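Local coordinates for protein glucose-6-phosphate 1-dehydrogenase (Kluyveromyces lactis, PDB 7E6I) that probably catalyses the rate-limiting first step of the oxidative pentose phosphate pathway, oxidising glucose 6-phosphate to 6-phosphogluconolactone with reduction of NADP+ to NADPH, at residues A[1-5]-A[422-426]; A[175-181]-A[427-433]; A[318-322]-A[442-446]. All blocks are in the same frame, centred on the assembly; numbering follows the deposited sequence.

How the contacts relate
Contacts 1 and 2 are neighbours, with centres about 12 Å apart, and both join the nucleotide-binding half of the enzyme to the end of helix 414-423 and the chain after it. Contact 1 lies nearer the surface, where the N-terminal residues rest on the helix end through one backbone bond and light packing. Contact 2 is buried and far more polar, with backbone and side-chain hydrogen bonds, an aromatic cluster, and a salt bridge inside segment 175-181; the ring of Phe179 there also packs against Ala422 and Gly425 of contact 1. Contact 3, its centre about 24 Å from that of contact 2, is buried and wholly apolar. Its helix, 433-451, begins where segment 427-433 ends, but here it meets the large mixed sheet instead.

Contact 1: A[1-5]-A[422-426]; sequences MATQF and ALLGD
One backbone hydrogen bond joins the two segments: Phe5 N donates to Leu423 O at 3.0 Å, with an N-H...O angle of 148°. A carbonyl in the last turn of a helix lacks its usual i+4 amide, so an extended chain can supply a donor. Thr3 O and, weakly, Leu423 O also receive the guanidinium of Arg148.

Van der Waals packing flanks this bond. Phe5 CB makes an apolar contact with Leu423 CD2 at 4.1 Å, while Phe5 CG, anti to the carbonyl carbon (chi1 -74°), carries the ring to His117, on which it stacks, and to Arg148, with which it makes a cation-pi contact. The flat amide of Gln4 is met by a methyl, Leu424 CD2 standing 3.6 Å from Gln4 CD; the extended glutamine chain suits this exposed place, covering the leucine with its carbons. Ala2 CB touches Gly425 O at 3.7 Å.

Gly425 has positive phi (76°), and a CB here would clash with Ala2 CB, so glycine fits on both counts. Its N returns to Ala422 O at 2.8 Å, one of two bonds back into the last turn; with the positive phi they make the Schellman motif that ends helix 414-423, and the N-terminal segment lies across it on the way to strand 10-14 of the Rossmann-type domain.

Contact 2: A[175-181]-A[427-433]; sequences EDELFRI and HSNFVRD
Strand 178-181 meets the loop 427-433 through the bond from Val431 N to Arg180 O, 2.9 Å long with an N-H...O angle of 162°. This strand is an outermost one of the parallel sheet in the Rossmann-type domain, so its far side can receive the loop that leads into helix 433-451. Phe179, His427 and Phe430 form an aromatic cluster. The His427 ring lies over one face of Phe179 in an offset stack, centroids 3.9 Å apart and planes at 19°, and in its own plane NE2 donates to Leu178 O. Phe179 turns its edge to the face of Phe430, setting CD2 above the ring centre, while Ile181 CG1 comes to the Phe430 edge. A water between strand and loop accepts from Arg180 N at 3.0 Å.

Arginine suits position 180 because its extended chain carries the guanidinium alongside Val431, whose O accepts from Arg180 NH1 at 3.1 Å. Glu175, bent at chi2 (-56°), meets that group end-on, both carboxylate oxygens using syn lone pairs. An alanine in place of Glu175 would probably leave the arginine without this salt bridge and Asp433 N, at the start of helix 433-451, without this acceptor. Gln166 also takes a bond from Arg180 NH2. The Glu175 and Asp433 carboxylates stack, a like-charge pairing that the arginine and the Asp433 amide probably offset. Besides Arg180 NH1, Glu175 OE1 accepts a hydrogen bond from Asp433 N at 3.2 Å, met from above the carboxylate plane.

Contact 3: A[318-322]-A[442-446]; sequences AIGFK and LFTPL
Ile319 and Leu446 reach toward each other tip to tip, with Ile319 CD1 3.7 Å from Leu446 CD2. Two residues further along the strand, the Phe321 ring presents its CZ corner to Phe443, CZ to CZ at 3.7 Å. The Phe443 atom lies near the plane of the Phe321 ring, and the two ring planes meet obliquely, at 50°. Leu442 CD2 adds a methyl 4.1 Å from Phe321 CE1, and Ile319 CD1 also approaches Phe443 CE2.

Such packing lays helix 433-451 against the large mixed sheet of the C-terminal domain, the segment axes 12.4 Å apart at their closest. At that separation long side chains are needed to bridge the gap, which suits leucine, isoleucine and phenylalanine. Ile319 and Phe321 alternate with Gly320, so both point to the helix from the same face of the strand. On the helix, Leu442 and Leu446 are one turn apart; each holds CG opposite its backbone N (chi1 177° and 173°), which brings CD2 of each to the strand.

Backbone bonds to Met335 and Ile333 of strand 333-338 set Ile319 and Phe321 in the sheet. Phe443 also packs on Ile238, Gln243 and Leu247 of helix 236-254, while Ile285 of strand 285-291 touches both Ile319 and Leu446.

Contact 1: A[1-5]-A[422-426]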
ATOM      1  N   MET A   1      -0.792  -5.700  23.497  1.00 62.19           N
ATOM      2  CA  MET A   1      -0.141  -6.611  24.438  1.00 63.58           C
ATOM      3  C   MET A   1       1.337  -6.748  24.047  1.00 60.33           C
ATOM      4  O   MET A   1       2.155  -7.281  24.805  1.00 62.80           O
ATOM      5  CB  MET A   1      -0.868  -7.961  24.460  1.00 60.20           C
ATOM      6  CG  MET A   1      -0.262  -9.022  25.348  1.00 62.89           C
ATOM      7  SD  MET A   1      -1.175 -10.573  25.194  1.00 84.77           S
ATOM      8  CE  MET A   1      -1.840 -10.792  26.858  1.00 60.30           C
ATOM      9  N   ALA A   2       1.673  -6.246  22.862  1.00 54.20           N
ATOM     10  CA  ALA A   2       3.066  -5.978  22.536  1.00 49.86           C
ATOM     11  C   ALA A   2       3.532  -4.719  23.262  1.00 49.73           C
ATOM     12  O   ALA A   2       2.740  -3.837  23.611  1.00 48.74           O
ATOM     13  CB  ALA A   2       3.263  -5.813  21.028  1.00 45.94           C
ATOM     14  N   THR A   3       4.836  -4.644  23.494  1.00 44.89           N
ATOM     15  CA  THR A   3       5.389  -3.526  24.240  1.00 44.75           C
ATOM     16  C   THR A   3       5.407  -2.261  23.394  1.00 46.34           C
ATOM     17  O   THR A   3       5.874  -2.272  22.249  1.00 46.14           O
ATOM     18  CB  THR A   3       6.796  -3.876  24.706  1.00 49.50           C
ATOM     19  OG1 THR A   3       6.777  -5.168  25.333  1.00 47.38           O
ATOM     20  CG2 THR A   3       7.308  -2.827  25.683  1.00 48.59           C
ATOM     21  N   GLN A   4       4.908  -1.162  23.954  1.00 45.78           N
ATOM     22  CA  GLN A   4       4.909   0.106  23.240  1.00 44.32           C
ATOM     23  C   GLN A   4       6.215   0.859  23.479  1.00 47.08           C
ATOM     24  O   GLN A   4       6.803   0.799  24.559  1.00 49.39           O
ATOM     25  CB  GLN A   4       3.718   0.957  23.657  1.00 45.90           C
ATOM     26  CG  GLN A   4       2.371   0.289  23.337  1.00 51.29           C
ATOM     27  CD  GLN A   4       1.188   1.198  23.626  1.00 55.12           C
ATOM     28  OE1 GLN A   4       1.354   2.301  24.162  1.00 61.12           O
ATOM     29  NE2 GLN A   4      -0.012   0.740  23.287  1.00 52.70           N
ATOM     30  N   PHE A   5       6.680   1.537  22.433  1.00 46.61           N
ATOM     31  CA  PHE A   5       7.920   2.304  22.444  1.00 44.71           C
ATOM     32  C   PHE A   5       7.553   3.762  22.693  1.00 49.84           C
ATOM     33  O   PHE A   5       6.864   4.376  21.869  1.00 46.74           O
ATOM     34  CB  PHE A   5       8.670   2.186  21.112  1.00 40.72           C
ATOM     35  CG  PHE A   5       9.362   0.857  20.878  1.00 39.84           C
ATOM     36  CD1 PHE A   5       9.147  -0.231  21.712  1.00 39.31           C
ATOM     37  CD2 PHE A   5      10.226   0.701  19.782  1.00 40.54           C
ATOM     38  CE1 PHE A   5       9.777  -1.455  21.466  1.00 38.31           C
ATOM     39  CE2 PHE A   5      10.872  -0.519  19.520  1.00 36.97           C
ATOM     40  CZ  PHE A   5      10.645  -1.599  20.364  1.00 41.14           C
ATOM     41  N   ALA A 422       4.168   0.663  14.118  1.00 35.06           N
ATOM     42  CA  ALA A 422       5.381  -0.079  14.440  1.00 35.69           C
ATOM     43  C   ALA A 422       5.863   0.250  15.852  1.00 36.43           C
ATOM     44  O   ALA A 422       6.205  -0.651  16.630  1.00 33.71           O
ATOM     45  CB  ALA A 422       6.461   0.225  13.402  1.00 30.18           C
ATOM     46  N   LEU A 423       5.889   1.542  16.204  1.00 37.38           N
ATOM     47  CA  LEU A 423       6.303   1.923  17.552  1.00 37.70           C
ATOM     48  C   LEU A 423       5.430   1.232  18.588  1.00 38.51           C
ATOM     49  O   LEU A 423       5.929   0.761  19.616  1.00 37.70           O
ATOM     50  CB  LEU A 423       6.263   3.448  17.716  1.00 35.14           C
ATOM     51  CG  LEU A 423       7.295   4.234  16.894  1.00 32.61           C
ATOM     52  CD1 LEU A 423       7.096   5.735  16.986  1.00 30.92           C
ATOM     53  CD2 LEU A 423       8.689   3.885  17.336  1.00 34.63           C
ATOM     54  N   LEU A 424       4.131   1.101  18.304  1.00 38.74           N
ATOM     55  CA  LEU A 424       3.215   0.410  19.203  1.00 38.16           C
ATOM     56  C   LEU A 424       3.260  -1.106  19.064  1.00 36.71           C
ATOM     57  O   LEU A 424       2.580  -1.793  19.827  1.00 39.27           O
ATOM     58  CB  LEU A 424       1.782   0.904  18.988  1.00 38.17           C
ATOM     59  CG  LEU A 424       1.552   2.418  19.045  1.00 41.30           C
ATOM     60  CD1 LEU A 424       0.229   2.780  18.400  1.00 42.40           C
ATOM     61  CD2 LEU A 424       1.609   2.927  20.463  1.00 41.88           C
ATOM     62  N   GLY A 425       4.046  -1.654  18.140  1.00 36.51           N
ATOM     63  CA  GLY A 425       4.139  -3.100  18.011  1.00 35.95           C
ATOM     64  C   GLY A 425       2.962  -3.795  17.342  1.00 36.17           C
ATOM     65  O   GLY A 425       2.832  -5.021  17.461  1.00 31.03           O
ATOM     66  N   ASP A 426       2.111  -3.061  16.616  1.00 34.73           N
ATOM     67  CA  ASP A 426       0.879  -3.614  16.044  1.00 35.20           C
ATOM     68  C   ASP A 426       1.123  -4.037  14.597  1.00 33.28           C
ATOM     69  O   ASP A 426       1.301  -3.183  13.722  1.00 31.62           O
ATOM     70  CB  ASP A 426      -0.246  -2.583  16.135  1.00 33.08           C
ATOM     71  CG  ASP A 426      -1.569  -3.101  15.595  1.00 36.33           C
ATOM     72  OD1 ASP A 426      -1.607  -4.218  15.016  1.00 34.20           O
ATOM     73  OD2 ASP A 426      -2.591  -2.396  15.779  1.00 39.10           O
TER

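Contact 2: A[175-181]-A[427-433]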
ATOM      1  N   GLU A 175       8.992 -12.947  12.545  1.00 34.50           N
ATOM      2  CA  GLU A 175       7.824 -12.184  12.130  1.00 34.20           C
ATOM      3  C   GLU A 175       7.454 -11.129  13.159  1.00 33.99           C
ATOM      4  O   GLU A 175       6.967 -10.053  12.795  1.00 33.73           O
ATOM      5  CB  GLU A 175       6.648 -13.130  11.870  1.00 32.73           C
ATOM      6  CG  GLU A 175       6.828 -13.989  10.620  1.00 34.64           C
ATOM      7  CD  GLU A 175       7.070 -13.156   9.363  1.00 38.15           C
ATOM      8  OE1 GLU A 175       6.236 -12.264   9.065  1.00 35.96           O
ATOM      9  OE2 GLU A 175       8.095 -13.386   8.673  1.00 38.69           O
ATOM     10  N   ASP A 176       7.719 -11.394  14.441  1.00 34.93           N
ATOM     11  CA  ASP A 176       7.369 -10.438  15.490  1.00 35.03           C
ATOM     12  C   ASP A 176       8.220  -9.176  15.437  1.00 36.55           C
ATOM     13  O   ASP A 176       7.741  -8.100  15.813  1.00 35.78           O
ATOM     14  CB  ASP A 176       7.490 -11.098  16.856  1.00 36.94           C
ATOM     15  CG  ASP A 176       6.198 -11.762  17.283  1.00 50.09           C
ATOM     16  OD1 ASP A 176       5.142 -11.074  17.314  1.00 51.33           O
ATOM     17  OD2 ASP A 176       6.233 -12.975  17.578  1.00 58.17           O
ATOM     18  N   GLU A 177       9.471  -9.282  14.977  1.00 33.12           N
ATOM     19  CA  GLU A 177      10.370  -8.140  14.868  1.00 34.45           C
ATOM     20  C   GLU A 177      10.324  -7.463  13.501  1.00 35.97           C
ATOM     21  O   GLU A 177      10.788  -6.319  13.371  1.00 34.90           O
ATOM     22  CB  GLU A 177      11.808  -8.587  15.156  1.00 35.77           C
ATOM     23  CG  GLU A 177      11.977  -9.300  16.499  1.00 40.06           C
ATOM     24  CD  GLU A 177      13.258 -10.122  16.582  1.00 41.03           C
ATOM     25  OE1 GLU A 177      14.016  -9.933  17.562  1.00 42.44           O
ATOM     26  OE2 GLU A 177      13.501 -10.957  15.674  1.00 41.73           O
ATOM     27  N   LEU A 178       9.784  -8.142  12.488  1.00 35.92           N
ATOM     28  CA  LEU A 178       9.745  -7.660  11.111  1.00 33.08           C
ATOM     29  C   LEU A 178       8.466  -6.869  10.845  1.00 31.65           C
ATOM     30  O   LEU A 178       7.367  -7.319  11.184  1.00 33.70           O
ATOM     31  CB  LEU A 178       9.819  -8.856  10.165  1.00 33.28           C
ATOM     32  CG  LEU A 178      11.034  -9.036   9.266  1.00 36.25           C
ATOM     33  CD1 LEU A 178      12.168  -8.091   9.663  1.00 36.00           C
ATOM     34  CD2 LEU A 178      11.458 -10.492   9.281  1.00 36.01           C
ATOM     35  N   PHE A 179       8.599  -5.702  10.224  1.00 30.31           N
ATOM     36  CA  PHE A 179       7.434  -4.890   9.864  1.00 30.42           C
ATOM     37  C   PHE A 179       7.534  -4.549   8.378  1.00 32.16           C
ATOM     38  O   PHE A 179       8.167  -3.555   8.004  1.00 31.29           O
ATOM     39  CB  PHE A 179       7.352  -3.648  10.724  1.00 27.80           C
ATOM     40  CG  PHE A 179       6.887  -3.912  12.132  1.00 33.39           C
ATOM     41  CD1 PHE A 179       7.740  -4.499  13.058  1.00 32.33           C
ATOM     42  CD2 PHE A 179       5.587  -3.584  12.527  1.00 30.33           C
ATOM     43  CE1 PHE A 179       7.310  -4.742  14.353  1.00 33.08           C
ATOM     44  CE2 PHE A 179       5.149  -3.824  13.812  1.00 31.51           C
ATOM     45  CZ  PHE A 179       6.010  -4.398  14.734  1.00 35.64           C
ATOM     46  N   ARG A 180       6.914  -5.384   7.539  1.00 27.84           N
ATOM     47  CA  ARG A 180       6.953  -5.220   6.090  1.00 28.69           C
ATOM     48  C   ARG A 180       5.849  -4.274   5.649  1.00 27.43           C
ATOM     49  O   ARG A 180       4.669  -4.505   5.923  1.00 26.86           O
ATOM     50  CB  ARG A 180       6.787  -6.561   5.375  1.00 27.02           C
ATOM     51  CG  ARG A 180       7.936  -7.542   5.525  1.00 28.96           C
ATOM     52  CD  ARG A 180       7.667  -8.785   4.683  1.00 29.23           C
ATOM     53  NE  ARG A 180       8.435  -9.949   5.109  1.00 32.72           N
ATOM     54  CZ  ARG A 180       8.168 -10.674   6.196  1.00 35.28           C
ATOM     55  NH1 ARG A 180       7.145 -10.360   6.970  1.00 34.09           N
ATOM     56  NH2 ARG A 180       8.920 -11.728   6.507  1.00 38.17           N
ATOM     57  N   ILE A 181       6.228  -3.242   4.927  1.00 30.79           N
ATOM     58  CA  ILE A 181       5.330  -2.154   4.591  1.00 30.18           C
ATOM     59  C   ILE A 181       4.797  -2.330   3.176  1.00 32.28           C
ATOM     60  O   ILE A 181       5.569  -2.517   2.219  1.00 30.68           O
ATOM     61  CB  ILE A 181       6.029  -0.797   4.743  1.00 30.91           C
ATOM     62  CG1 ILE A 181       6.021  -0.371   6.209  1.00 31.22           C
ATOM     63  CG2 ILE A 181       5.348   0.261   3.853  1.00 30.62           C
ATOM     64  CD1 ILE A 181       6.513   1.048   6.415  1.00 30.48           C
ATOM     65  N   HIS A 427       1.082  -5.350  14.335  1.00 30.21           N
ATOM     66  CA  HIS A 427       1.371  -5.877  13.002  1.00 31.49           C
ATOM     67  C   HIS A 427       0.182  -5.812  12.039  1.00 30.58           C
ATOM     68  O   HIS A 427       0.303  -6.315  10.912  1.00 28.35           O
ATOM     69  CB  HIS A 427       1.872  -7.318  13.104  1.00 27.80           C
ATOM     70  CG  HIS A 427       3.324  -7.421  13.443  1.00 33.58           C
ATOM     71  ND1 HIS A 427       3.778  -7.604  14.733  1.00 32.21           N
ATOM     72  CD2 HIS A 427       4.431  -7.338  12.659  1.00 35.39           C
ATOM     73  CE1 HIS A 427       5.099  -7.650  14.726  1.00 36.26           C
ATOM     74  NE2 HIS A 427       5.521  -7.494  13.482  1.00 35.06           N
ATOM     75  N   SER A 428      -0.925  -5.169  12.431  1.00 28.90           N
ATOM     76  CA  SER A 428      -2.181  -5.292  11.689  1.00 30.06           C
ATOM     77  C   SER A 428      -2.048  -4.770  10.266  1.00 30.43           C
ATOM     78  O   SER A 428      -2.638  -5.325   9.336  1.00 28.70           O
ATOM     79  CB  SER A 428      -3.285  -4.534  12.414  1.00 28.90           C
ATOM     80  OG  SER A 428      -3.502  -5.106  13.683  1.00 33.80           O
ATOM     81  N   ASN A 429      -1.262  -3.713  10.078  1.00 31.46           N
ATOM     82  CA  ASN A 429      -1.108  -3.066   8.784  1.00 28.44           C
ATOM     83  C   ASN A 429       0.228  -3.385   8.125  1.00 28.57           C
ATOM     84  O   ASN A 429       0.758  -2.558   7.375  1.00 28.90           O
ATOM     85  CB  ASN A 429      -1.271  -1.559   8.957  1.00 30.70           C
ATOM     86  CG  ASN A 429      -2.595  -1.197   9.603  1.00 33.88           C
ATOM     87  OD1 ASN A 429      -3.562  -1.932   9.474  1.00 36.50           O
ATOM     88  ND2 ASN A 429      -2.639  -0.071  10.308  1.00 35.06           N
ATOM     89  N   PHE A 430       0.784  -4.569   8.372  1.00 27.02           N
ATOM     90  CA  PHE A 430       2.041  -4.961   7.752  1.00 26.29           C
ATOM     91  C   PHE A 430       1.915  -6.374   7.191  1.00 27.43           C
ATOM     92  O   PHE A 430       1.112  -7.176   7.677  1.00 30.42           O
ATOM     93  CB  PHE A 430       3.193  -4.872   8.746  1.00 25.99           C
ATOM     94  CG  PHE A 430       3.358  -3.510   9.355  1.00 28.40           C
ATOM     95  CD1 PHE A 430       2.629  -3.140  10.474  1.00 28.12           C
ATOM     96  CD2 PHE A 430       4.249  -2.603   8.812  1.00 28.37           C
ATOM     97  CE1 PHE A 430       2.787  -1.877  11.026  1.00 31.84           C
ATOM     98  CE2 PHE A 430       4.419  -1.350   9.361  1.00 29.62           C
ATOM     99  CZ  PHE A 430       3.696  -0.978  10.465  1.00 30.46           C
ATOM    100  N   VAL A 431       2.716  -6.669   6.157  1.00 26.64           N
ATOM    101  CA  VAL A 431       2.610  -7.920   5.419  1.00 27.38           C
ATOM    102  C   VAL A 431       3.350  -9.013   6.166  1.00 28.51           C
ATOM    103  O   VAL A 431       4.493  -8.828   6.605  1.00 27.71           O
ATOM    104  CB  VAL A 431       3.171  -7.769   3.990  1.00 29.42           C
ATOM    105  CG1 VAL A 431       2.736  -8.945   3.150  1.00 27.72           C
ATOM    106  CG2 VAL A 431       2.731  -6.447   3.345  1.00 28.30           C
ATOM    107  N   ARG A 432       2.711 -10.167   6.286  1.00 29.61           N
ATOM    108  CA  ARG A 432       3.322 -11.335   6.903  1.00 31.23           C
ATOM    109  C   ARG A 432       3.954 -12.230   5.836  1.00 30.99           C
ATOM    110  O   ARG A 432       3.632 -12.142   4.645  1.00 31.51           O
ATOM    111  CB  ARG A 432       2.285 -12.111   7.716  1.00 29.96           C
ATOM    112  CG  ARG A 432       2.876 -12.933   8.831  1.00 30.70           C
ATOM    113  CD  ARG A 432       1.790 -13.396   9.786  1.00 30.46           C
ATOM    114  NE  ARG A 432       0.957 -14.449   9.217  1.00 27.66           N
ATOM    115  CZ  ARG A 432      -0.208 -14.814   9.748  1.00 30.51           C
ATOM    116  NH1 ARG A 432      -0.660 -14.199  10.843  1.00 29.70           N
ATOM    117  NH2 ARG A 432      -0.928 -15.780   9.190  1.00 29.86           N
ATOM    118  N   ASP A 433       4.858 -13.105   6.282  1.00 30.41           N
ATOM    119  CA  ASP A 433       5.635 -13.899   5.335  1.00 33.10           C
ATOM    120  C   ASP A 433       4.759 -14.873   4.539  1.00 30.77           C
ATOM    121  O   ASP A 433       4.965 -15.043   3.329  1.00 31.12           O
ATOM    122  CB  ASP A 433       6.764 -14.637   6.060  1.00 33.42           C
ATOM    123  CG  ASP A 433       6.254 -15.586   7.134  1.00 36.90           C
ATOM    124  OD1 ASP A 433       5.325 -15.202   7.880  1.00 37.06           O
ATOM    125  OD2 ASP A 433       6.788 -16.710   7.249  1.00 39.06           O
TER
HETATM  126  O   HOH W   1       5.246  -7.543   8.675  1.00 30.15           O

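Contact 3: A[318-322]-A[442-446]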
ATOM      1  N   ALA A 318      -6.322  -5.227 -16.720  1.00 28.12           N
ATOM      2  CA  ALA A 318      -7.528  -5.633 -16.015  1.00 25.82           C
ATOM      3  C   ALA A 318      -7.479  -7.146 -15.898  1.00 29.26           C
ATOM      4  O   ALA A 318      -7.185  -7.828 -16.884  1.00 31.77           O
ATOM      5  CB  ALA A 318      -8.788  -5.166 -16.746  1.00 24.19           C
ATOM      6  N   ILE A 319      -7.710  -7.669 -14.692  1.00 27.52           N
ATOM      7  CA  ILE A 319      -7.577  -9.098 -14.421  1.00 26.96           C
ATOM      8  C   ILE A 319      -8.817  -9.581 -13.688  1.00 27.54           C
ATOM      9  O   ILE A 319      -9.259  -8.945 -12.725  1.00 26.78           O
ATOM     10  CB  ILE A 319      -6.328  -9.420 -13.582  1.00 26.43           C
ATOM     11  CG1 ILE A 319      -5.053  -8.873 -14.235  1.00 28.64           C
ATOM     12  CG2 ILE A 319      -6.228 -10.918 -13.345  1.00 24.75           C
ATOM     13  CD1 ILE A 319      -3.833  -8.855 -13.273  1.00 25.05           C
ATOM     14  N   GLY A 320      -9.360 -10.716 -14.121  1.00 29.78           N
ATOM     15  CA  GLY A 320     -10.489 -11.325 -13.437  1.00 27.75           C
ATOM     16  C   GLY A 320     -10.001 -12.296 -12.377  1.00 27.90           C
ATOM     17  O   GLY A 320      -9.009 -12.999 -12.565  1.00 28.67           O
ATOM     18  N   PHE A 321     -10.710 -12.325 -11.260  1.00 24.36           N
ATOM     19  CA  PHE A 321     -10.369 -13.194 -10.147  1.00 24.26           C
ATOM     20  C   PHE A 321     -11.607 -13.942  -9.693  1.00 27.65           C
ATOM     21  O   PHE A 321     -12.735 -13.463  -9.851  1.00 26.17           O
ATOM     22  CB  PHE A 321      -9.809 -12.402  -8.964  1.00 23.47           C
ATOM     23  CG  PHE A 321      -8.450 -11.827  -9.210  1.00 23.88           C
ATOM     24  CD1 PHE A 321      -7.316 -12.545  -8.872  1.00 22.53           C
ATOM     25  CD2 PHE A 321      -8.306 -10.566  -9.768  1.00 23.77           C
ATOM     26  CE1 PHE A 321      -6.058 -12.018  -9.089  1.00 22.26           C
ATOM     27  CE2 PHE A 321      -7.053 -10.032  -9.994  1.00 25.94           C
ATOM     28  CZ  PHE A 321      -5.920 -10.766  -9.644  1.00 24.82           C
ATOM     29  N   LYS A 322     -11.383 -15.113  -9.111  1.00 25.25           N
ATOM     30  CA  LYS A 322     -12.454 -15.893  -8.514  1.00 28.43           C
ATOM     31  C   LYS A 322     -11.952 -16.436  -7.190  1.00 28.78           C
ATOM     32  O   LYS A 322     -10.815 -16.909  -7.091  1.00 27.14           O
ATOM     33  CB  LYS A 322     -12.892 -17.047  -9.411  1.00 25.45           C
ATOM     34  CG  LYS A 322     -13.659 -16.615 -10.668  1.00 31.60           C
ATOM     35  CD  LYS A 322     -15.141 -16.240 -10.350  1.00 34.28           C
ATOM     36  CE  LYS A 322     -15.929 -15.838 -11.629  1.00 35.02           C
ATOM     37  NZ  LYS A 322     -16.993 -16.840 -11.991  1.00 38.65           N
ATOM     38  N   LEU A 442       0.171 -16.739  -6.416  1.00 35.22           N
ATOM     39  CA  LEU A 442      -0.989 -16.391  -7.224  1.00 34.32           C
ATOM     40  C   LEU A 442      -0.589 -15.671  -8.512  1.00 32.82           C
ATOM     41  O   LEU A 442      -1.096 -15.994  -9.592  1.00 31.29           O
ATOM     42  CB  LEU A 442      -1.942 -15.527  -6.392  1.00 32.21           C
ATOM     43  CG  LEU A 442      -3.192 -15.018  -7.104  1.00 32.90           C
ATOM     44  CD1 LEU A 442      -4.022 -16.196  -7.602  1.00 34.95           C
ATOM     45  CD2 LEU A 442      -4.030 -14.110  -6.209  1.00 32.71           C
ATOM     46  N   PHE A 443       0.326 -14.706  -8.422  1.00 31.81           N
ATOM     47  CA  PHE A 443       0.629 -13.843  -9.554  1.00 30.52           C
ATOM     48  C   PHE A 443       1.774 -14.343 -10.424  1.00 33.91           C
ATOM     49  O   PHE A 443       1.879 -13.928 -11.587  1.00 33.25           O
ATOM     50  CB  PHE A 443       0.979 -12.442  -9.066  1.00 28.34           C
ATOM     51  CG  PHE A 443      -0.200 -11.583  -8.858  1.00 29.12           C
ATOM     52  CD1 PHE A 443      -0.928 -11.661  -7.683  1.00 30.95           C
ATOM     53  CD2 PHE A 443      -0.618 -10.713  -9.846  1.00 27.34           C
ATOM     54  CE1 PHE A 443      -2.058 -10.855  -7.500  1.00 28.43           C
ATOM     55  CE2 PHE A 443      -1.739  -9.912  -9.666  1.00 27.22           C
ATOM     56  CZ  PHE A 443      -2.462  -9.986  -8.504  1.00 23.63           C
ATOM     57  N   THR A 444       2.652 -15.189  -9.895  1.00 33.55           N
ATOM     58  CA  THR A 444       3.811 -15.589 -10.687  1.00 34.13           C
ATOM     59  C   THR A 444       3.418 -16.282 -11.987  1.00 33.78           C
ATOM     60  O   THR A 444       3.964 -15.913 -13.041  1.00 34.34           O
ATOM     61  CB  THR A 444       4.746 -16.456  -9.840  1.00 36.37           C
ATOM     62  OG1 THR A 444       5.432 -15.621  -8.895  1.00 33.86           O
ATOM     63  CG2 THR A 444       5.755 -17.161 -10.733  1.00 34.40           C
ATOM     64  N   PRO A 445       2.487 -17.240 -12.011  1.00 34.97           N
ATOM     65  CA  PRO A 445       2.130 -17.846 -13.306  1.00 32.31           C
ATOM     66  C   PRO A 445       1.644 -16.832 -14.329  1.00 34.05           C
ATOM     67  O   PRO A 445       2.040 -16.905 -15.494  1.00 37.76           O
ATOM     68  CB  PRO A 445       1.043 -18.858 -12.930  1.00 32.74           C
ATOM     69  CG  PRO A 445       1.285 -19.159 -11.491  1.00 33.26           C
ATOM     70  CD  PRO A 445       1.708 -17.838 -10.909  1.00 35.05           C
ATOM     71  N   LEU A 446       0.803 -15.875 -13.934  1.00 35.41           N
ATOM     72  CA  LEU A 446       0.411 -14.845 -14.889  1.00 33.66           C
ATOM     73  C   LEU A 446       1.629 -14.072 -15.377  1.00 36.02           C
ATOM     74  O   LEU A 446       1.765 -13.807 -16.577  1.00 35.52           O
ATOM     75  CB  LEU A 446      -0.604 -13.895 -14.266  1.00 28.51           C
ATOM     76  CG  LEU A 446      -0.925 -12.682 -15.150  1.00 28.68           C
ATOM     77  CD1 LEU A 446      -1.527 -13.125 -16.474  1.00 33.09           C
ATOM     78  CD2 LEU A 446      -1.865 -11.705 -14.461  1.00 28.65           C
TER